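Local structure of glucuronoarabinoxylan endo-1,4-beta-xylanase (Clostridium papyrosolvens, 4FMV) at residues 20-26 and 263-269; 32-37 and 274-280; 282-286 and 353-359. The protein probably cleaves internal beta-1,4 linkages of xylan as a GH30 subfamily 8 endoxylanase, this chain being the catalytic barrel and beta-side-domain, without the CBM6 and dockerin modules. All blocks are in the same frame, centred on the assembly; numbering follows the deposited sequence. Where two conformers were deposited one is given.

Contact 1 (20-26 and 263-269); sequences GASSAWC and IYWWITW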
loop_
_atom_site.group_PDB
_atom_site.type_symbol
_atom_site.label_atom_id
_atom_site.label_comp_id
_atom_site.label_asym_id
_atom_site.label_seq_id
_atom_site.Cartn_x
_atom_site.Cartn_y
_atom_site.Cartn_z
ATOM N N GLY A 20 -4.414 -1.892 -1.955
ATOM C CA GLY A 20 -4.824 -3.172 -1.396
ATOM C C GLY A 20 -4.853 -3.156 0.116
ATOM O O GLY A 20 -4.963 -2.096 0.733
ATOM N N ALA A 21 -4.751 -4.348 0.703
ATOM C CA ALA A 21 -4.874 -4.528 2.141
ATOM C C ALA A 21 -4.083 -5.766 2.550
ATOM O O ALA A 21 -3.380 -6.365 1.728
ATOM C CB ALA A 21 -6.360 -4.684 2.515
ATOM N N SER A 22 -4.217 -6.186 3.801
ATOM C CA SER A 22 -3.460 -7.336 4.264
ATOM C C SER A 22 -4.355 -8.456 4.798
ATOM O O SER A 22 -5.350 -8.201 5.464
ATOM C CB SER A 22 -2.456 -6.908 5.341
ATOM O OG SER A 22 -1.722 -8.022 5.824
ATOM N N SER A 23 -3.990 -9.693 4.491
ATOM C CA SER A 23 -4.651 -10.878 5.059
ATOM C C SER A 23 -3.975 -11.384 6.350
ATOM O O SER A 23 -4.301 -12.468 6.840
ATOM C CB SER A 23 -4.765 -12.002 4.018
ATOM O OG SER A 23 -3.514 -12.287 3.408
ATOM N N ALA A 24 -2.993 -10.636 6.864
ATOM C CA ALA A 24 -2.266 -11.045 8.081
ATOM C C ALA A 24 -3.206 -11.365 9.229
ATOM O O ALA A 24 -4.111 -10.594 9.517
ATOM C CB ALA A 24 -1.292 -9.927 8.524
ATOM N N TRP A 25 -2.993 -12.509 9.872
ATOM C CA TRP A 25 -3.799 -12.950 11.017
ATOM C C TRP A 25 -5.303 -13.055 10.723
ATOM O O TRP A 25 -6.119 -13.060 11.641
ATOM C CB TRP A 25 -3.573 -12.030 12.219
ATOM C CG TRP A 25 -2.251 -12.243 12.913
ATOM C CD1 TRP A 25 -1.814 -13.399 13.525
ATOM C CD2 TRP A 25 -1.199 -11.279 13.078
ATOM N NE1 TRP A 25 -0.555 -13.200 14.046
ATOM C CE2 TRP A 25 -0.162 -11.909 13.801
ATOM C CE3 TRP A 25 -1.036 -9.931 12.695
ATOM C CZ2 TRP A 25 1.033 -11.239 14.147
ATOM C CZ3 TRP A 25 0.150 -9.276 13.043
ATOM C CH2 TRP A 25 1.167 -9.935 13.752
ATOM N N CYS A 26 -5.666 -13.174 9.450
ATOM C CA CYS A 26 -7.073 -13.360 9.053
ATOM C C CYS A 26 -7.446 -14.822 8.836
ATOM O O CYS A 26 -8.548 -15.132 8.346
ATOM C CB CYS A 26 -7.404 -12.518 7.815
ATOM S SG CYS A 26 -7.183 -10.763 8.164
ATOM N N ILE A 263 -1.181 0.540 0.778
ATOM C CA ILE A 263 -1.756 -0.734 1.204
ATOM C C ILE A 263 -2.260 -0.642 2.637
ATOM O O ILE A 263 -1.499 -0.357 3.554
ATOM C CB ILE A 263 -0.733 -1.899 1.097
ATOM C CG1 ILE A 263 -0.289 -2.116 -0.352
ATOM C CG2 ILE A 263 -1.307 -3.201 1.678
ATOM C CD1 ILE A 263 1.135 -1.628 -0.654
ATOM N N TYR A 264 -3.556 -0.879 2.811
ATOM C CA TYR A 264 -4.203 -0.873 4.112
ATOM C C TYR A 264 -3.700 -2.046 4.975
ATOM O O TYR A 264 -3.127 -3.011 4.486
ATOM C CB TYR A 264 -5.749 -0.928 3.940
ATOM C CG TYR A 264 -6.559 -0.510 5.159
ATOM C CD1 TYR A 264 -6.920 0.820 5.355
ATOM C CD2 TYR A 264 -6.978 -1.451 6.109
ATOM C CE1 TYR A 264 -7.664 1.208 6.464
ATOM C CE2 TYR A 264 -7.715 -1.067 7.240
ATOM C CZ TYR A 264 -8.056 0.263 7.402
ATOM O OH TYR A 264 -8.762 0.665 8.511
ATOM N N TRP A 265 -3.940 -1.942 6.268
ATOM C CA TRP A 265 -3.688 -3.008 7.224
ATOM C C TRP A 265 -4.759 -4.123 7.052
ATOM O O TRP A 265 -5.301 -4.305 5.952
ATOM C CB TRP A 265 -3.598 -2.422 8.643
ATOM C CG TRP A 265 -3.318 -3.377 9.767
ATOM C CD1 TRP A 265 -3.826 -3.299 11.036
ATOM C CD2 TRP A 265 -2.467 -4.542 9.753
ATOM N NE1 TRP A 265 -3.356 -4.340 11.803
ATOM C CE2 TRP A 265 -2.523 -5.117 11.040
ATOM C CE3 TRP A 265 -1.675 -5.154 8.780
ATOM C CZ2 TRP A 265 -1.818 -6.276 11.376
ATOM C CZ3 TRP A 265 -0.969 -6.308 9.118
ATOM C CH2 TRP A 265 -1.049 -6.854 10.405
ATOM N N TRP A 266 -4.890 -4.995 8.044
ATOM C CA TRP A 266 -5.617 -6.247 7.898
ATOM C C TRP A 266 -7.120 -6.173 7.599
ATOM O O TRP A 266 -7.802 -5.173 7.884
ATOM C CB TRP A 266 -5.337 -7.163 9.108
ATOM C CG TRP A 266 -5.705 -6.595 10.454
ATOM C CD1 TRP A 266 -6.436 -5.455 10.716
ATOM C CD2 TRP A 266 -5.337 -7.136 11.732
ATOM N NE1 TRP A 266 -6.552 -5.269 12.080
ATOM C CE2 TRP A 266 -5.883 -6.283 12.724
ATOM C CE3 TRP A 266 -4.602 -8.256 12.131
ATOM C CZ2 TRP A 266 -5.722 -6.527 14.084
ATOM C CZ3 TRP A 266 -4.433 -8.497 13.489
ATOM C CH2 TRP A 266 -4.998 -7.637 14.449
ATOM N N ILE A 267 -7.634 -7.253 7.003
ATOM C CA ILE A 267 -8.966 -7.219 6.425
ATOM C C ILE A 267 -10.102 -7.534 7.394
ATOM O O ILE A 267 -10.939 -6.658 7.636
ATOM C CB ILE A 267 -9.106 -8.093 5.156
ATOM C CG1 ILE A 267 -8.246 -7.525 4.017
ATOM C CG2 ILE A 267 -10.561 -8.142 4.733
ATOM C CD1 ILE A 267 -7.854 -8.577 2.956
ATOM N N THR A 268 -10.184 -8.732 7.968
ATOM C CA THR A 268 -11.445 -8.919 8.677
ATOM C C THR A 268 -11.219 -8.705 10.163
ATOM O O THR A 268 -11.239 -9.639 10.959
ATOM C CB THR A 268 -11.848 -10.401 8.462
ATOM O OG1 THR A 268 -10.697 -11.239 8.679
ATOM C CG2 THR A 268 -12.302 -10.624 7.004
ATOM N N TRP A 269 -11.332 -7.436 10.521
ATOM C CA TRP A 269 -11.100 -6.918 11.868
ATOM C C TRP A 269 -11.908 -5.633 11.981
ATOM O O TRP A 269 -12.134 -4.994 10.962
ATOM C CB TRP A 269 -9.611 -6.657 12.067
ATOM C CG TRP A 269 -8.809 -7.925 12.144
ATOM C CD1 TRP A 269 -8.204 -8.592 11.112
ATOM C CD2 TRP A 269 -8.524 -8.677 13.328
ATOM N NE1 TRP A 269 -7.567 -9.721 11.583
ATOM C CE2 TRP A 269 -7.737 -9.787 12.942
ATOM C CE3 TRP A 269 -8.856 -8.517 14.679
ATOM C CZ2 TRP A 269 -7.284 -10.730 13.856
ATOM C CZ3 TRP A 269 -8.405 -9.462 15.587
ATOM C CH2 TRP A 269 -7.628 -10.551 15.172
HETATM O O HOH W 1 -11.023 -14.003 8.161
#
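A beta bulge interrupts the parallel pairing of these strands: Gly20 sits opposite Ile263, but Ser22 opposite Trp266, so 263-269 carries one extra residue. Tyr264 N donates to Gly20 O (2.8 Å) ahead of the irregularity, and Ser22 N reaches Trp265 O (3.1 Å) within it. Small residues suit this close pairing: Ala21 CB fits 3.7 Å from Ile267 CG1. At the end of the strand, Ser22 OG accepts from Ala24 N (3.1 Å) in an ST turn, while also bonding to the backbone of Arg47 on the neighbouring strand. A type II turn from Ser23 to Cys26 follows, with Trp25 at its third position despite a positive phi (57°), where glycine is common. That turn presents the indole to two others: Trp25 CZ3 meets Trp265 CH2, and Trp25 CE3 meets Trp266 CZ3, both at 3.8 Å. Cys26 SG accepts a weak hydrogen bond from Thr268 N (3.6 Å) and lies at the edge of Trp269, and a water joins Cys26 O to Thr268 OG1. Here strands 11-22 and 261-266, first and last of the eight, close the (beta/alpha)8 barrel, and their aromatic-rich C-terminal ends belong to the rim where TIM barrels form their active sites.

Contact 2 (32-37 and 274-280); sequences YVMNSL and ATSSGTI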
loop_
_atom_site.group_PDB
_atom_site.type_symbol
_atom_site.label_atom_id
_atom_site.label_comp_id
_atom_site.label_asym_id
_atom_site.label_seq_id
_atom_site.Cartn_x
_atom_site.Cartn_y
_atom_site.Cartn_z
ATOM N N TYR A 32 -16.172 -14.936 -0.418
ATOM C CA TYR A 32 -17.081 -13.791 -0.377
ATOM C C TYR A 32 -16.311 -12.479 -0.136
ATOM O O TYR A 32 -16.483 -11.466 -0.841
ATOM C CB TYR A 32 -18.107 -13.999 0.748
ATOM C CG TYR A 32 -19.226 -12.979 0.804
ATOM C CD1 TYR A 32 -19.498 -12.142 -0.276
ATOM C CD2 TYR A 32 -20.029 -12.866 1.940
ATOM C CE1 TYR A 32 -20.542 -11.228 -0.231
ATOM C CE2 TYR A 32 -21.061 -11.952 1.996
ATOM C CZ TYR A 32 -21.316 -11.136 0.907
ATOM O OH TYR A 32 -22.352 -10.230 0.979
ATOM N N VAL A 33 -15.478 -12.483 0.886
ATOM C CA VAL A 33 -14.764 -11.261 1.251
ATOM C C VAL A 33 -13.719 -10.863 0.200
ATOM O O VAL A 33 -13.611 -9.688 -0.162
ATOM C CB VAL A 33 -14.129 -11.411 2.624
ATOM C CG1 VAL A 33 -13.156 -10.242 2.903
ATOM C CG2 VAL A 33 -15.238 -11.476 3.676
ATOM N N MET A 34 -12.963 -11.843 -0.297
ATOM C CA MET A 34 -11.987 -11.605 -1.373
ATOM C C MET A 34 -12.657 -11.141 -2.671
ATOM O O MET A 34 -12.121 -10.274 -3.381
ATOM C CB MET A 34 -11.123 -12.850 -1.617
ATOM C CG MET A 34 -10.287 -13.233 -0.394
ATOM S SD MET A 34 -9.214 -11.874 0.211
ATOM C CE MET A 34 -7.895 -11.963 -1.011
ATOM N N ASN A 35 -13.837 -11.693 -2.970
ATOM C CA ASN A 35 -14.596 -11.273 -4.164
ATOM C C ASN A 35 -15.101 -9.851 -4.036
ATOM O O ASN A 35 -15.118 -9.096 -5.013
ATOM C CB ASN A 35 -15.770 -12.228 -4.469
ATOM C CG ASN A 35 -15.306 -13.599 -4.938
ATOM O OD1 ASN A 35 -14.146 -13.778 -5.324
ATOM N ND2 ASN A 35 -16.219 -14.584 -4.905
ATOM N N SER A 36 -15.501 -9.471 -2.824
ATOM C CA SER A 36 -15.951 -8.102 -2.586
ATOM C C SER A 36 -14.788 -7.122 -2.725
ATOM O O SER A 36 -14.910 -6.088 -3.386
ATOM C CB SER A 36 -16.588 -7.964 -1.198
ATOM O OG SER A 36 -17.807 -8.694 -1.100
ATOM N N LEU A 37 -13.669 -7.442 -2.078
ATOM C CA LEU A 37 -12.524 -6.533 -2.041
ATOM C C LEU A 37 -11.690 -6.561 -3.318
ATOM O O LEU A 37 -11.308 -5.506 -3.852
ATOM C CB LEU A 37 -11.633 -6.864 -0.837
ATOM C CG LEU A 37 -12.303 -6.604 0.519
ATOM C CD1 LEU A 37 -11.302 -6.751 1.617
ATOM C CD2 LEU A 37 -12.914 -5.187 0.547
ATOM N N ALA A 274 -13.550 -5.304 6.832
ATOM C CA ALA A 274 -14.681 -6.217 6.600
ATOM C C ALA A 274 -14.932 -7.085 7.821
ATOM O O ALA A 274 -14.048 -7.199 8.672
ATOM C CB ALA A 274 -14.395 -7.087 5.392
ATOM N N THR A 275 -16.108 -7.710 7.925
ATOM C CA THR A 275 -16.209 -8.788 8.898
ATOM C C THR A 275 -15.942 -10.082 8.162
ATOM O O THR A 275 -16.005 -10.136 6.929
ATOM C CB THR A 275 -17.621 -8.878 9.539
ATOM O OG1 THR A 275 -18.576 -9.288 8.560
ATOM C CG2 THR A 275 -18.064 -7.540 10.151
ATOM N N SER A 276 -15.821 -11.169 8.901
ATOM C CA SER A 276 -15.441 -12.409 8.258
ATOM C C SER A 276 -16.680 -13.041 7.592
ATOM O O SER A 276 -16.551 -13.890 6.699
ATOM C CB SER A 276 -14.807 -13.349 9.272
ATOM O OG SER A 276 -15.802 -13.792 10.162
ATOM N N SER A 277 -17.867 -12.589 8.004
ATOM C CA SER A 277 -19.128 -13.039 7.401
ATOM C C SER A 277 -19.499 -12.244 6.138
ATOM O O SER A 277 -20.531 -12.503 5.513
ATOM C CB SER A 277 -20.273 -12.974 8.412
ATOM O OG SER A 277 -20.599 -11.634 8.745
ATOM N N GLY A 278 -18.654 -11.288 5.759
ATOM C CA GLY A 278 -18.756 -10.645 4.463
ATOM C C GLY A 278 -19.258 -9.210 4.417
ATOM O O GLY A 278 -19.370 -8.638 3.324
ATOM N N THR A 279 -19.539 -8.616 5.579
ATOM C CA THR A 279 -19.872 -7.191 5.663
ATOM C C THR A 279 -18.650 -6.351 5.253
ATOM O O THR A 279 -17.524 -6.678 5.621
ATOM C CB THR A 279 -20.310 -6.812 7.099
ATOM O OG1 THR A 279 -21.541 -7.489 7.424
ATOM C CG2 THR A 279 -20.519 -5.304 7.221
ATOM N N ILE A 280 -18.872 -5.290 4.477
ATOM C CA ILE A 280 -17.787 -4.445 3.962
ATOM C C ILE A 280 -17.906 -3.027 4.524
ATOM O O ILE A 280 -18.933 -2.383 4.349
ATOM C CB ILE A 280 -17.842 -4.367 2.412
ATOM C CG1 ILE A 280 -17.734 -5.770 1.800
ATOM C CG2 ILE A 280 -16.716 -3.468 1.866
ATOM C CD1 ILE A 280 -16.434 -6.478 2.087
HETATM O O HOH W 2 -21.432 -7.522 1.678
HETATM O O HOH W 3 -18.083 -9.758 1.308
#
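Ala274 opens the loop segment with its small side chain directed at the helix, its CB 4.2 Å from Val33 CG1. Thr275 turns its own side chain away and offers its backbone instead: Thr275 O lies 3.6 Å from Val33 CG2. The same carbonyl accepts from Gly278 N (3.1 Å), closing a type I turn, while Thr275 N bonds to Thr279 O (2.9 Å), the pattern of a type I turn with a G1 bulge. Ser276 and Ser277, short and polar, occupy the exposed crest; Ser277 OG pairs with Thr275 OG1 (3.1 Å), and Ser277 O comes within 3.6 Å of Tyr32 CE2 at the ring edge. The turn belongs to the loop leaving the last barrel strand, 261-266, and it leans against helix 31-40, which follows the first strand, so the contact joins the first and last beta/alpha units of the (beta/alpha)8 barrel. Gly278 is needed at its phi of 108°, and a CB here would also collide with Tyr32. Gly278 CA packs 3.6 Å from Tyr32 CD2, and Gly278 O, over the ring face, accepts hydrogen bonds from two waters, one bound to Tyr32 OH and the other to Ser36 OG. Thr279 faces away, but Thr279 N is held by Thr275 OG1 (3.2 Å). Branched Ile280 then points at the helix, its CD1 3.6 Å from Ser36 CB and 4.1 Å from Leu37 CD2.

Contact 3 (282-286 and 353-359); sequences KRAYV and TDSSRNM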
loop_
_atom_site.group_PDB
_atom_site.type_symbol
_atom_site.label_atom_id
_atom_site.label_comp_id
_atom_site.label_asym_id
_atom_site.label_seq_id
_atom_site.Cartn_x
_atom_site.Cartn_y
_atom_site.Cartn_z
ATOM N N LYS A 282 -17.217 1.068 5.316
ATOM C CA LYS A 282 -17.078 2.273 4.498
ATOM C C LYS A 282 -15.627 2.541 4.104
ATOM O O LYS A 282 -15.358 2.924 2.966
ATOM C CB LYS A 282 -17.691 3.482 5.205
ATOM C CG LYS A 282 -17.712 4.758 4.355
ATOM C CD LYS A 282 -18.604 5.814 5.033
ATOM C CE LYS A 282 -20.049 5.300 5.134
ATOM N NZ LYS A 282 -20.665 5.285 3.773
ATOM N N ARG A 283 -14.695 2.336 5.038
ATOM C CA ARG A 283 -13.272 2.523 4.762
ATOM C C ARG A 283 -12.794 1.718 3.557
ATOM O O ARG A 283 -11.910 2.172 2.823
ATOM C CB ARG A 283 -12.414 2.186 5.993
ATOM C CG ARG A 283 -12.408 3.256 7.091
ATOM C CD ARG A 283 -12.059 2.608 8.430
ATOM N NE ARG A 283 -13.185 1.797 8.878
ATOM C CZ ARG A 283 -13.119 0.837 9.788
ATOM N NH1 ARG A 283 -11.969 0.542 10.357
ATOM N NH2 ARG A 283 -14.214 0.159 10.114
ATOM N N ALA A 284 -13.378 0.538 3.336
ATOM C CA ALA A 284 -13.012 -0.275 2.168
ATOM C C ALA A 284 -13.345 0.455 0.873
ATOM O O ALA A 284 -12.589 0.392 -0.094
ATOM C CB ALA A 284 -13.728 -1.646 2.205
ATOM N N TYR A 285 -14.485 1.134 0.861
ATOM C CA TYR A 285 -14.933 1.900 -0.301
ATOM C C TYR A 285 -14.086 3.165 -0.510
ATOM O O TYR A 285 -13.800 3.539 -1.651
ATOM C CB TYR A 285 -16.404 2.257 -0.165
ATOM C CG TYR A 285 -17.321 1.044 -0.127
ATOM C CD1 TYR A 285 -17.783 0.464 -1.303
ATOM C CD2 TYR A 285 -17.711 0.476 1.077
ATOM C CE1 TYR A 285 -18.627 -0.642 -1.281
ATOM C CE2 TYR A 285 -18.567 -0.645 1.114
ATOM C CZ TYR A 285 -19.009 -1.197 -0.070
ATOM O OH TYR A 285 -19.849 -2.287 -0.066
ATOM N N VAL A 286 -13.660 3.806 0.579
ATOM C CA VAL A 286 -12.707 4.913 0.458
ATOM C C VAL A 286 -11.484 4.446 -0.346
ATOM O O VAL A 286 -11.074 5.098 -1.307
ATOM C CB VAL A 286 -12.222 5.428 1.822
ATOM C CG1 VAL A 286 -11.024 6.431 1.623
ATOM C CG2 VAL A 286 -13.372 6.071 2.605
ATOM N N THR A 353 -18.169 8.349 -2.245
ATOM C CA THR A 353 -18.265 7.807 -0.895
ATOM C C THR A 353 -18.379 8.963 0.107
ATOM O O THR A 353 -17.567 9.893 0.104
ATOM C CB THR A 353 -17.064 6.923 -0.546
ATOM O OG1 THR A 353 -17.047 5.755 -1.389
ATOM C CG2 THR A 353 -17.128 6.478 0.916
ATOM N N ASP A 354 -19.406 8.908 0.939
ATOM C CA ASP A 354 -19.631 9.901 1.989
ATOM C C ASP A 354 -20.432 9.229 3.120
ATOM O O ASP A 354 -20.482 7.990 3.181
ATOM C CB ASP A 354 -20.278 11.197 1.454
ATOM C CG ASP A 354 -21.752 11.049 1.148
ATOM O OD1 ASP A 354 -22.245 9.905 1.141
ATOM O OD2 ASP A 354 -22.415 12.084 0.903
ATOM N N SER A 355 -20.976 10.017 4.048
ATOM C CA SER A 355 -21.706 9.453 5.176
ATOM C C SER A 355 -22.812 8.466 4.770
ATOM O O SER A 355 -23.054 7.507 5.488
ATOM C CB SER A 355 -22.277 10.549 6.089
ATOM O OG SER A 355 -23.344 11.240 5.462
ATOM N N SER A 356 -23.549 8.743 3.695
ATOM C CA SER A 356 -24.589 7.814 3.237
ATOM C C SER A 356 -24.246 6.924 2.044
ATOM O O SER A 356 -25.039 6.049 1.673
ATOM C CB SER A 356 -25.886 8.569 2.937
ATOM O OG SER A 356 -25.727 9.365 1.776
ATOM N N ARG A 357 -23.081 7.114 1.439
ATOM C CA ARG A 357 -22.829 6.418 0.186
ATOM C C ARG A 357 -21.518 5.655 0.168
ATOM O O ARG A 357 -20.524 6.127 0.703
ATOM C CB ARG A 357 -22.910 7.384 -0.985
ATOM C CG ARG A 357 -24.335 7.730 -1.316
ATOM C CD ARG A 357 -24.410 8.907 -2.251
ATOM N NE ARG A 357 -23.933 10.139 -1.635
ATOM C CZ ARG A 357 -24.034 11.327 -2.219
ATOM N NH1 ARG A 357 -24.594 11.410 -3.419
ATOM N NH2 ARG A 357 -23.565 12.418 -1.626
ATOM N N ASN A 358 -21.541 4.455 -0.412
ATOM C CA ASN A 358 -20.326 3.679 -0.591
ATOM C C ASN A 358 -20.012 3.497 -2.067
ATOM O O ASN A 358 -20.626 2.671 -2.733
ATOM C CB ASN A 358 -20.523 2.325 0.083
ATOM C CG ASN A 358 -20.528 2.446 1.596
ATOM O OD1 ASN A 358 -19.728 3.206 2.168
ATOM N ND2 ASN A 358 -21.422 1.699 2.257
ATOM N N MET A 359 -19.028 4.230 -2.579
ATOM C CA MET A 359 -18.727 4.142 -4.008
ATOM C C MET A 359 -20.002 4.116 -4.857
ATOM O O MET A 359 -20.063 3.380 -5.837
ATOM C CB MET A 359 -17.901 2.899 -4.332
ATOM C CG MET A 359 -16.448 2.984 -3.928
ATOM S SD MET A 359 -15.422 2.026 -5.064
ATOM C CE MET A 359 -16.035 2.631 -6.618
HETATM O O HOH W 4 -23.202 4.392 4.354
#
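Lys282 NZ donates to Asn358 OD1 and to Asp354 O, each at 2.8 Å, and more weakly to Arg357 O at 3.2 Å; a water 2.8 Å from NZ makes a weak link to Ser355 O. A long, flexible lysine is well suited to reach from helix 282-291 into the bend between strands 347-353 and 360-366. That bend is itself well braced. Asp354 and Arg357 exchange backbone hydrogen bonds and form a salt bridge, Arg357 NH2 to Asp354 OD2 (2.8 Å), while Thr353 OG1 accepts from Met359 N (2.8 Å) and also bonds to Gln289 farther along the helix. Around this polar centre the contact becomes apolar. Asn358 CB lies over the face of the Tyr285 ring, 3.4 Å from its centroid, in a CH-pi contact. Met359 CG packs 3.8 Å from Tyr285 CB, and Thr353 CG2 touches both Lys282 CG (3.9 Å) and Val286 CG2 (4.1 Å). The helix follows the last barrel strand and the bend belongs to the beta-side-domain of GH30 enzymes, so the two domains meet here. Across this boundary the ammonium charge meets neutral oxygens, not a carboxylate, so the link depends on the loop keeping its shape, which the Asp354-Arg357 salt bridge helps to set.

How the contacts relate
The three contacts follow the closing of the barrel outward, from its strands (contact 1) through a loop and helix (contact 2) to the beta-side-domain (contact 3). Contacts 1 and 2 have centres about 11 Å apart and interlock along the chain: Ile267 O probably accepts from Ala274 N (3.0 Å), and Ile267 CG2 packs 3.5 Å from Leu37 CD1. Contacts 2 and 3, about 15 Å apart between centres, meet where Ile280 CG2 lies 3.5 Å from Tyr285 CE2. Contacts 1 and 3, with centres about 18 Å apart, touch where Tyr264 OH packs 3.7 Å from Arg283 NH1. Contact 1 lies at the C-terminal end of the barrel strands, the side where the active site is expected in this fold.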